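Local atomic coordinates of putative ring-cleaving dioxygenase MhqO (Bacillus subtilis subsp. subtilis, PDB entry 3OAJ), a protein that is a putative iron-dependent extradiol dioxygenase that may cleave the rings of aromatic compounds and so contribute to their degradation. Residues Asn22-Lys36 and His48-Ile62. Residues are numbered along the deposited sequence; the frame is centred on the assembly and turned at random.
Sequences NTDFYAGVLGLRLVK and HLYFGNEGGKPGTII
Phe51 lies between Tyr26 of helix 19-29 and Leu34 of the adjoining strand, with a CH-pi contact on each face of its ring. Tyr26 CB stands 4.0 Å from the Phe51 ring centroid, almost on the ring normal, while Leu34 CD1 covers the opposite face nearer the rim. With CG of Leu34 anti to the backbone N (chi1 179°), the turn at chi2 (61°) brings CD1 over the Phe51 ring. Thr23 OG1 meets the ring edge at Phe51 CZ (3.7 Å) but spends its hydrogen bond on Pro19 O. Asn22 OD1, 3.5 Å from Phe51 CE2, is buried without a polar partner.

The strands carrying Leu34 and Phe51 pair antiparallel. Arg33 and Gly52 exchange two backbone bonds, and Tyr50 N donates to Lys36 O. Val35 and Lys36 both face Tyr50, a classic beta bulge: Tyr50 O accepts from Val35 N (2.8 Å) and, over a longer distance, from Lys36 N (3.3 Å).

Toward the turn 53-56, where Glu54 and Gly55 are partly exposed, the contact thins. There the extended Arg33 side chain sends NH1 to Glu54 O (2.9 Å), a bent bond (139°) tilted from the guanidinium plane, and NH2 reaches Gln280 O. Asn53 OD1 steadies the turn, taking Gly55 N in an Asx turn and Lys57 N from the other face of its amide.

Strand 33-39 edges the sheet that carries the zinc ligands His11, His218 and Glu266. Strand 47-52 passes between it and strand 61-66, whose Ile62 touches Leu32 of the loop after the helix through CG2, and helix 19-29 packs on the Phe51 face within this glyoxalase-like (VOC) module.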
ATOM      1  N   ASN A  22     -15.093   0.624   2.039  1.00 12.69           N
ATOM      2  CA  ASN A  22     -13.652   0.405   2.127  1.00 12.00           C
ATOM      3  C   ASN A  22     -13.307  -0.371   3.397  1.00 11.47           C
ATOM      4  O   ASN A  22     -12.632  -1.401   3.348  1.00 11.19           O
ATOM      5  CB  ASN A  22     -12.963   1.776   2.099  1.00 12.34           C
ATOM      6  CG  ASN A  22     -11.455   1.702   2.268  1.00 13.69           C
ATOM      7  OD1 ASN A  22     -10.907   2.295   3.192  1.00 12.85           O
ATOM      8  ND2 ASN A  22     -10.781   1.019   1.362  1.00 12.64           N
ATOM      9  N   THR A  23     -13.820   0.085   4.532  1.00 10.48           N
ATOM     10  CA  THR A  23     -13.512  -0.554   5.802  1.00 10.74           C
ATOM     11  C   THR A  23     -14.085  -1.971   5.895  1.00 10.72           C
ATOM     12  O   THR A  23     -13.418  -2.885   6.414  1.00 10.50           O
ATOM     13  CB  THR A  23     -14.005   0.337   6.985  1.00 11.05           C
ATOM     14  OG1 THR A  23     -13.342   1.606   6.914  1.00 11.34           O
ATOM     15  CG2 THR A  23     -13.739  -0.317   8.334  1.00 11.86           C
ATOM     16  N   ASP A  24     -15.328  -2.153   5.441  1.00 11.13           N
ATOM     17  CA  ASP A  24     -15.926  -3.488   5.457  1.00 11.42           C
ATOM     18  C   ASP A  24     -15.072  -4.466   4.658  1.00 11.36           C
ATOM     19  O   ASP A  24     -14.992  -5.638   5.022  1.00 12.28           O
ATOM     20  CB  ASP A  24     -17.356  -3.466   4.911  1.00 11.90           C
ATOM     21  CG  ASP A  24     -18.362  -2.869   5.884  1.00 14.54           C
ATOM     22  OD1 ASP A  24     -18.052  -2.719   7.088  1.00 13.06           O
ATOM     23  OD2 ASP A  24     -19.473  -2.563   5.415  1.00 14.03           O
ATOM     24  N   PHE A  25     -14.406  -4.000   3.603  1.00 10.85           N
ATOM     25  CA  PHE A  25     -13.548  -4.912   2.861  1.00 10.68           C
ATOM     26  C   PHE A  25     -12.204  -5.160   3.566  1.00 10.56           C
ATOM     27  O   PHE A  25     -11.846  -6.314   3.861  1.00 10.90           O
ATOM     28  CB  PHE A  25     -13.322  -4.450   1.421  1.00 11.67           C
ATOM     29  CG  PHE A  25     -12.746  -5.533   0.544  1.00 12.33           C
ATOM     30  CD1 PHE A  25     -13.565  -6.541   0.047  1.00 12.61           C
ATOM     31  CD2 PHE A  25     -11.382  -5.548   0.219  1.00 12.46           C
ATOM     32  CE1 PHE A  25     -13.046  -7.549  -0.733  1.00 13.24           C
ATOM     33  CE2 PHE A  25     -10.859  -6.567  -0.577  1.00 12.82           C
ATOM     34  CZ  PHE A  25     -11.695  -7.552  -1.060  1.00 12.91           C
ATOM     35  N   TYR A  26     -11.473  -4.083   3.859  1.00 11.49           N
ATOM     36  CA  TYR A  26     -10.109  -4.216   4.377  1.00 10.95           C
ATOM     37  C   TYR A  26     -10.041  -4.730   5.807  1.00 11.33           C
ATOM     38  O   TYR A  26      -9.184  -5.561   6.112  1.00 11.16           O
ATOM     39  CB  TYR A  26      -9.270  -2.945   4.109  1.00 10.85           C
ATOM     40  CG  TYR A  26      -8.955  -2.866   2.632  1.00 10.60           C
ATOM     41  CD1 TYR A  26      -7.794  -3.454   2.113  1.00 10.94           C
ATOM     42  CD2 TYR A  26      -9.834  -2.243   1.738  1.00 10.42           C
ATOM     43  CE1 TYR A  26      -7.525  -3.447   0.777  1.00 10.95           C
ATOM     44  CE2 TYR A  26      -9.571  -2.232   0.376  1.00 10.44           C
ATOM     45  CZ  TYR A  26      -8.403  -2.826  -0.095  1.00 10.53           C
ATOM     46  OH  TYR A  26      -8.110  -2.812  -1.427  1.00 11.57           O
ATOM     47  N   ALA A  27     -10.986  -4.298   6.655  1.00 11.41           N
ATOM     48  CA  ALA A  27     -11.112  -4.855   8.013  1.00 11.24           C
ATOM     49  C   ALA A  27     -12.023  -6.081   8.037  1.00 11.56           C
ATOM     50  O   ALA A  27     -11.627  -7.141   8.533  1.00 12.88           O
ATOM     51  CB  ALA A  27     -11.616  -3.790   9.002  1.00 11.18           C
ATOM     52  N   GLY A  28     -13.233  -5.946   7.505  1.00 11.80           N
ATOM     53  CA  GLY A  28     -14.234  -7.016   7.555  1.00 11.98           C
ATOM     54  C   GLY A  28     -13.838  -8.298   6.837  1.00 12.30           C
ATOM     55  O   GLY A  28     -13.939  -9.396   7.393  1.00 13.53           O
ATOM     56  N   VAL A  29     -13.395  -8.172   5.594  1.00 11.62           N
ATOM     57  CA  VAL A  29     -13.038  -9.357   4.804  1.00 11.36           C
ATOM     58  C   VAL A  29     -11.560  -9.734   4.998  1.00 11.48           C
ATOM     59  O   VAL A  29     -11.246 -10.881   5.340  1.00 12.24           O
ATOM     60  CB  VAL A  29     -13.397  -9.148   3.309  1.00 11.56           C
ATOM     61  CG1 VAL A  29     -12.957 -10.345   2.467  1.00 12.57           C
ATOM     62  CG2 VAL A  29     -14.909  -8.935   3.167  1.00 12.09           C
ATOM     63  N   LEU A  30     -10.663  -8.764   4.830  1.00 11.35           N
ATOM     64  CA  LEU A  30      -9.232  -9.056   4.848  1.00 11.19           C
ATOM     65  C   LEU A  30      -8.640  -9.095   6.254  1.00 11.56           C
ATOM     66  O   LEU A  30      -7.505  -9.547   6.427  1.00 12.29           O
ATOM     67  CB  LEU A  30      -8.436  -8.104   3.938  1.00 11.40           C
ATOM     68  CG  LEU A  30      -8.798  -8.173   2.447  1.00 10.54           C
ATOM     69  CD1 LEU A  30      -7.820  -7.345   1.657  1.00 11.49           C
ATOM     70  CD2 LEU A  30      -8.795  -9.603   1.937  1.00 11.68           C
ATOM     71  N   GLY A  31      -9.396  -8.617   7.243  1.00 11.29           N
ATOM     72  CA  GLY A  31      -8.973  -8.711   8.632  1.00 11.66           C
ATOM     73  C   GLY A  31      -7.876  -7.754   9.054  1.00 12.05           C
ATOM     74  O   GLY A  31      -7.312  -7.933  10.134  1.00 12.48           O
ATOM     75  N   LEU A  32      -7.568  -6.755   8.230  1.00 11.97           N
ATOM     76  CA  LEU A  32      -6.523  -5.782   8.574  1.00 11.39           C
ATOM     77  C   LEU A  32      -7.020  -4.837   9.651  1.00 11.35           C
ATOM     78  O   LEU A  32      -8.231  -4.599   9.786  1.00 11.26           O
ATOM     79  CB  LEU A  32      -6.056  -4.991   7.345  1.00 12.02           C
ATOM     80  CG  LEU A  32      -5.538  -5.782   6.138  1.00 12.38           C
ATOM     81  CD1 LEU A  32      -5.030  -4.829   5.072  1.00 12.72           C
ATOM     82  CD2 LEU A  32      -4.467  -6.787   6.544  1.00 12.78           C
ATOM     83  N   ARG A  33      -6.081  -4.321  10.437  1.00 11.46           N
ATOM     84  CA  ARG A  33      -6.400  -3.387  11.496  1.00 11.76           C
ATOM     85  C   ARG A  33      -6.414  -1.986  10.930  1.00 11.87           C
ATOM     86  O   ARG A  33      -5.501  -1.614  10.199  1.00 12.61           O
ATOM     87  CB  ARG A  33      -5.355  -3.486  12.600  1.00 11.97           C
ATOM     88  CG  ARG A  33      -5.560  -2.450  13.687  1.00 10.94           C
ATOM     89  CD  ARG A  33      -4.590  -2.570  14.837  1.00 12.58           C
ATOM     90  NE  ARG A  33      -4.966  -1.622  15.887  1.00 13.17           N
ATOM     91  CZ  ARG A  33      -4.324  -1.481  17.043  1.00 14.32           C
ATOM     92  NH1 ARG A  33      -3.250  -2.221  17.313  1.00 14.72           N
ATOM     93  NH2 ARG A  33      -4.768  -0.594  17.938  1.00 14.89           N
ATOM     94  N   LEU A  34      -7.446  -1.220  11.274  1.00 11.92           N
ATOM     95  CA  LEU A  34      -7.450   0.205  11.015  1.00 11.35           C
ATOM     96  C   LEU A  34      -6.555   0.829  12.070  1.00 10.75           C
ATOM     97  O   LEU A  34      -6.950   0.938  13.230  1.00 10.87           O
ATOM     98  CB  LEU A  34      -8.872   0.786  11.090  1.00 12.43           C
ATOM     99  CG  LEU A  34      -8.970   2.305  10.861  1.00 13.06           C
ATOM    100  CD1 LEU A  34      -8.476   2.689   9.482  1.00 14.09           C
ATOM    101  CD2 LEU A  34     -10.386   2.823  11.084  1.00 14.06           C
ATOM    102  N   VAL A  35      -5.332   1.181  11.667  1.00 11.43           N
ATOM    103  CA  VAL A  35      -4.334   1.688  12.608  1.00 12.02           C
ATOM    104  C   VAL A  35      -4.354   3.201  12.750  1.00 11.84           C
ATOM    105  O   VAL A  35      -3.806   3.733  13.705  1.00 12.72           O
ATOM    106  CB  VAL A  35      -2.889   1.188  12.295  1.00 12.86           C
ATOM    107  CG1 VAL A  35      -2.815  -0.323  12.443  1.00 13.83           C
ATOM    108  CG2 VAL A  35      -2.421   1.638  10.914  1.00 13.89           C
ATOM    109  N   LYS A  36      -4.973   3.905  11.801  1.00 11.20           N
ATOM    110  CA  LYS A  36      -5.072   5.370  11.912  1.00 11.53           C
ATOM    111  C   LYS A  36      -6.214   5.908  11.070  1.00 11.93           C
ATOM    112  O   LYS A  36      -6.338   5.596   9.883  1.00 11.95           O
ATOM    113  CB  LYS A  36      -3.738   6.029  11.494  1.00 11.57           C
ATOM    114  CG  LYS A  36      -3.627   7.531  11.827  1.00 11.83           C
ATOM    115  CD  LYS A  36      -3.636   7.781  13.334  1.00 12.24           C
ATOM    116  CE  LYS A  36      -2.580   6.960  14.045  1.00 12.39           C
ATOM    117  NZ  LYS A  36      -2.540   7.256  15.512  1.00 12.04           N
ATOM    118  N   HIS A  48      -8.239  10.173   5.524  1.00 11.40           N
ATOM    119  CA  HIS A  48      -7.120   9.358   5.126  1.00 10.97           C
ATOM    120  C   HIS A  48      -7.087   8.222   6.126  1.00 10.56           C
ATOM    121  O   HIS A  48      -6.850   8.460   7.307  1.00 11.35           O
ATOM    122  CB  HIS A  48      -5.810  10.152   5.176  1.00 11.63           C
ATOM    123  CG  HIS A  48      -4.659   9.461   4.506  1.00 10.28           C
ATOM    124  ND1 HIS A  48      -3.367   9.940   4.562  1.00 12.22           N
ATOM    125  CD2 HIS A  48      -4.602   8.307   3.796  1.00 11.49           C
ATOM    126  CE1 HIS A  48      -2.572   9.128   3.882  1.00 11.39           C
ATOM    127  NE2 HIS A  48      -3.296   8.134   3.405  1.00 11.45           N
ATOM    128  N   LEU A  49      -7.333   7.000   5.642  1.00  9.97           N
ATOM    129  CA  LEU A  49      -7.390   5.810   6.495  1.00 10.24           C
ATOM    130  C   LEU A  49      -6.167   4.944   6.238  1.00 10.15           C
ATOM    131  O   LEU A  49      -5.783   4.716   5.090  1.00 10.74           O
ATOM    132  CB  LEU A  49      -8.657   4.989   6.215  1.00 11.13           C
ATOM    133  CG  LEU A  49      -9.995   5.731   6.294  1.00 11.98           C
ATOM    134  CD1 LEU A  49     -11.116   4.721   6.041  1.00 11.41           C
ATOM    135  CD2 LEU A  49     -10.169   6.429   7.645  1.00 11.57           C
ATOM    136  N   TYR A  50      -5.574   4.441   7.316  1.00 10.10           N
ATOM    137  CA  TYR A  50      -4.417   3.546   7.229  1.00 10.64           C
ATOM    138  C   TYR A  50      -4.773   2.207   7.861  1.00 10.62           C
ATOM    139  O   TYR A  50      -5.210   2.142   9.024  1.00 11.27           O
ATOM    140  CB  TYR A  50      -3.230   4.128   7.990  1.00 11.26           C
ATOM    141  CG  TYR A  50      -2.612   5.410   7.475  1.00 11.74           C
ATOM    142  CD1 TYR A  50      -3.110   6.657   7.854  1.00 11.51           C
ATOM    143  CD2 TYR A  50      -1.457   5.375   6.701  1.00 11.72           C
ATOM    144  CE1 TYR A  50      -2.493   7.843   7.441  1.00 12.46           C
ATOM    145  CE2 TYR A  50      -0.833   6.546   6.274  1.00 12.22           C
ATOM    146  CZ  TYR A  50      -1.364   7.778   6.639  1.00 12.27           C
ATOM    147  OH  TYR A  50      -0.731   8.932   6.238  1.00 13.37           O
ATOM    148  N   PHE A  51      -4.601   1.146   7.079  1.00 10.39           N
ATOM    149  CA  PHE A  51      -4.798  -0.228   7.554  1.00 10.69           C
ATOM    150  C   PHE A  51      -3.465  -0.959   7.514  1.00 10.76           C
ATOM    151  O   PHE A  51      -2.608  -0.676   6.666  1.00 11.69           O
ATOM    152  CB  PHE A  51      -5.788  -0.990   6.655  1.00 11.50           C
ATOM    153  CG  PHE A  51      -7.197  -0.437   6.665  1.00 10.73           C
ATOM    154  CD1 PHE A  51      -8.168  -0.979   7.504  1.00 11.51           C
ATOM    155  CD2 PHE A  51      -7.567   0.607   5.809  1.00 11.44           C
ATOM    156  CE1 PHE A  51      -9.468  -0.487   7.509  1.00 11.39           C
ATOM    157  CE2 PHE A  51      -8.876   1.119   5.820  1.00 11.46           C
ATOM    158  CZ  PHE A  51      -9.824   0.564   6.662  1.00 11.61           C
ATOM    159  N   GLY A  52      -3.283  -1.916   8.413  1.00 10.82           N
ATOM    160  CA  GLY A  52      -2.068  -2.712   8.381  1.00 11.07           C
ATOM    161  C   GLY A  52      -2.169  -3.916   9.292  1.00 11.03           C
ATOM    162  O   GLY A  52      -3.279  -4.352   9.645  1.00 11.29           O
ATOM    163  N   ASN A  53      -1.013  -4.451   9.686  1.00 11.30           N
ATOM    164  CA  ASN A  53      -0.984  -5.541  10.655  1.00 11.72           C
ATOM    165  C   ASN A  53      -1.241  -5.009  12.065  1.00 12.06           C
ATOM    166  O   ASN A  53      -1.582  -3.835  12.236  1.00 11.41           O
ATOM    167  CB  ASN A  53       0.308  -6.372  10.533  1.00 11.90           C
ATOM    168  CG  ASN A  53       1.537  -5.688  11.129  1.00 12.25           C
ATOM    169  OD1 ASN A  53       1.517  -4.514  11.493  1.00 11.28           O
ATOM    170  ND2 ASN A  53       2.614  -6.453  11.251  1.00 12.45           N
ATOM    171  N   GLU A  54      -1.071  -5.849  13.083  1.00 12.98           N
ATOM    172  CA  GLU A  54      -1.399  -5.438  14.458  1.00 14.02           C
ATOM    173  C   GLU A  54      -0.674  -4.148  14.855  1.00 14.04           C
ATOM    174  O   GLU A  54      -1.217  -3.350  15.614  1.00 14.92           O
ATOM    175  CB  GLU A  54      -1.164  -6.577  15.464  1.00 15.80           C
ATOM    176  CG  GLU A  54       0.273  -6.778  15.913  1.00 20.53           C
ATOM    177  CD  GLU A  54       1.182  -7.329  14.824  1.00 18.03           C
ATOM    178  OE1 GLU A  54       0.738  -8.191  14.023  1.00 21.53           O
ATOM    179  OE2 GLU A  54       2.346  -6.872  14.754  1.00 21.74           O
ATOM    180  N   GLY A  55       0.518  -3.930  14.300  1.00 13.48           N
ATOM    181  CA  GLY A  55       1.339  -2.774  14.670  1.00 13.61           C
ATOM    182  C   GLY A  55       1.410  -1.675  13.632  1.00 13.59           C
ATOM    183  O   GLY A  55       2.138  -0.689  13.811  1.00 13.63           O
ATOM    184  N   GLY A  56       0.675  -1.845  12.538  1.00 13.26           N
ATOM    185  CA  GLY A  56       0.783  -0.933  11.390  1.00 13.22           C
ATOM    186  C   GLY A  56       2.231  -0.798  10.937  1.00 13.26           C
ATOM    187  O   GLY A  56       2.699   0.302  10.668  1.00 13.98           O
ATOM    188  N   LYS A  57       2.947  -1.925  10.884  1.00 12.53           N
ATOM    189  CA  LYS A  57       4.383  -1.918  10.601  1.00 12.71           C
ATOM    190  C   LYS A  57       4.659  -1.558   9.142  1.00 11.46           C
ATOM    191  O   LYS A  57       3.875  -1.920   8.259  1.00 11.25           O
ATOM    192  CB  LYS A  57       4.992  -3.284  10.943  1.00 15.46           C
ATOM    193  CG  LYS A  57       4.972  -3.604  12.426  1.00 23.45           C
ATOM    194  CD  LYS A  57       5.724  -2.560  13.243  1.00 20.86           C
ATOM    195  CE  LYS A  57       5.774  -2.953  14.706  1.00 24.77           C
ATOM    196  NZ  LYS A  57       6.247  -1.808  15.536  1.00 23.92           N
ATOM    197  N   PRO A  58       5.793  -0.881   8.876  1.00 10.96           N
ATOM    198  CA  PRO A  58       6.149  -0.632   7.480  1.00 10.66           C
ATOM    199  C   PRO A  58       6.168  -1.931   6.678  1.00  9.79           C
ATOM    200  O   PRO A  58       6.602  -2.980   7.172  1.00 10.77           O
ATOM    201  CB  PRO A  58       7.539   0.001   7.568  1.00 11.29           C
ATOM    202  CG  PRO A  58       7.549   0.667   8.930  1.00 11.06           C
ATOM    203  CD  PRO A  58       6.723  -0.231   9.824  1.00 10.63           C
ATOM    204  N   GLY A  59       5.639  -1.856   5.461  1.00  9.43           N
ATOM    205  CA  GLY A  59       5.532  -3.032   4.611  1.00  9.68           C
ATOM    206  C   GLY A  59       4.214  -3.768   4.735  1.00  9.70           C
ATOM    207  O   GLY A  59       3.988  -4.735   4.008  1.00 10.88           O
ATOM    208  N   THR A  60       3.338  -3.281   5.621  1.00  8.99           N
ATOM    209  CA  THR A  60       1.991  -3.845   5.799  1.00  9.87           C
ATOM    210  C   THR A  60       0.877  -2.833   5.565  1.00 10.53           C
ATOM    211  O   THR A  60      -0.295  -3.193   5.614  1.00 11.46           O
ATOM    212  CB  THR A  60       1.771  -4.410   7.222  1.00  9.76           C
ATOM    213  OG1 THR A  60       1.508  -3.341   8.144  1.00  9.68           O
ATOM    214  CG2 THR A  60       2.953  -5.280   7.743  1.00 10.61           C
ATOM    215  N   ILE A  61       1.253  -1.579   5.294  1.00  9.93           N
ATOM    216  CA  ILE A  61       0.353  -0.429   5.379  1.00 10.18           C
ATOM    217  C   ILE A  61      -0.296  -0.080   4.043  1.00 10.03           C
ATOM    218  O   ILE A  61       0.375   0.341   3.109  1.00 10.94           O
ATOM    219  CB  ILE A  61       1.107   0.827   5.876  1.00 10.40           C
ATOM    220  CG1 ILE A  61       1.854   0.551   7.194  1.00 11.29           C
ATOM    221  CG2 ILE A  61       0.155   2.033   6.001  1.00 10.96           C
ATOM    222  CD1 ILE A  61       2.963   1.567   7.472  1.00 13.05           C
ATOM    223  N   ILE A  62      -1.602  -0.288   3.969  1.00  9.99           N
ATOM    224  CA  ILE A  62      -2.392   0.148   2.819  1.00  9.54           C
ATOM    225  C   ILE A  62      -3.222   1.334   3.273  1.00 10.60           C
ATOM    226  O   ILE A  62      -3.869   1.304   4.318  1.00 10.83           O
ATOM    227  CB  ILE A  62      -3.237  -1.039   2.216  1.00  9.58           C
ATOM    228  CG1 ILE A  62      -3.949  -0.608   0.917  1.00 10.73           C
ATOM    229  CG2 ILE A  62      -4.199  -1.641   3.253  1.00 11.60           C
ATOM    230  CD1 ILE A  62      -3.024  -0.355  -0.276  1.00 10.28           C
TER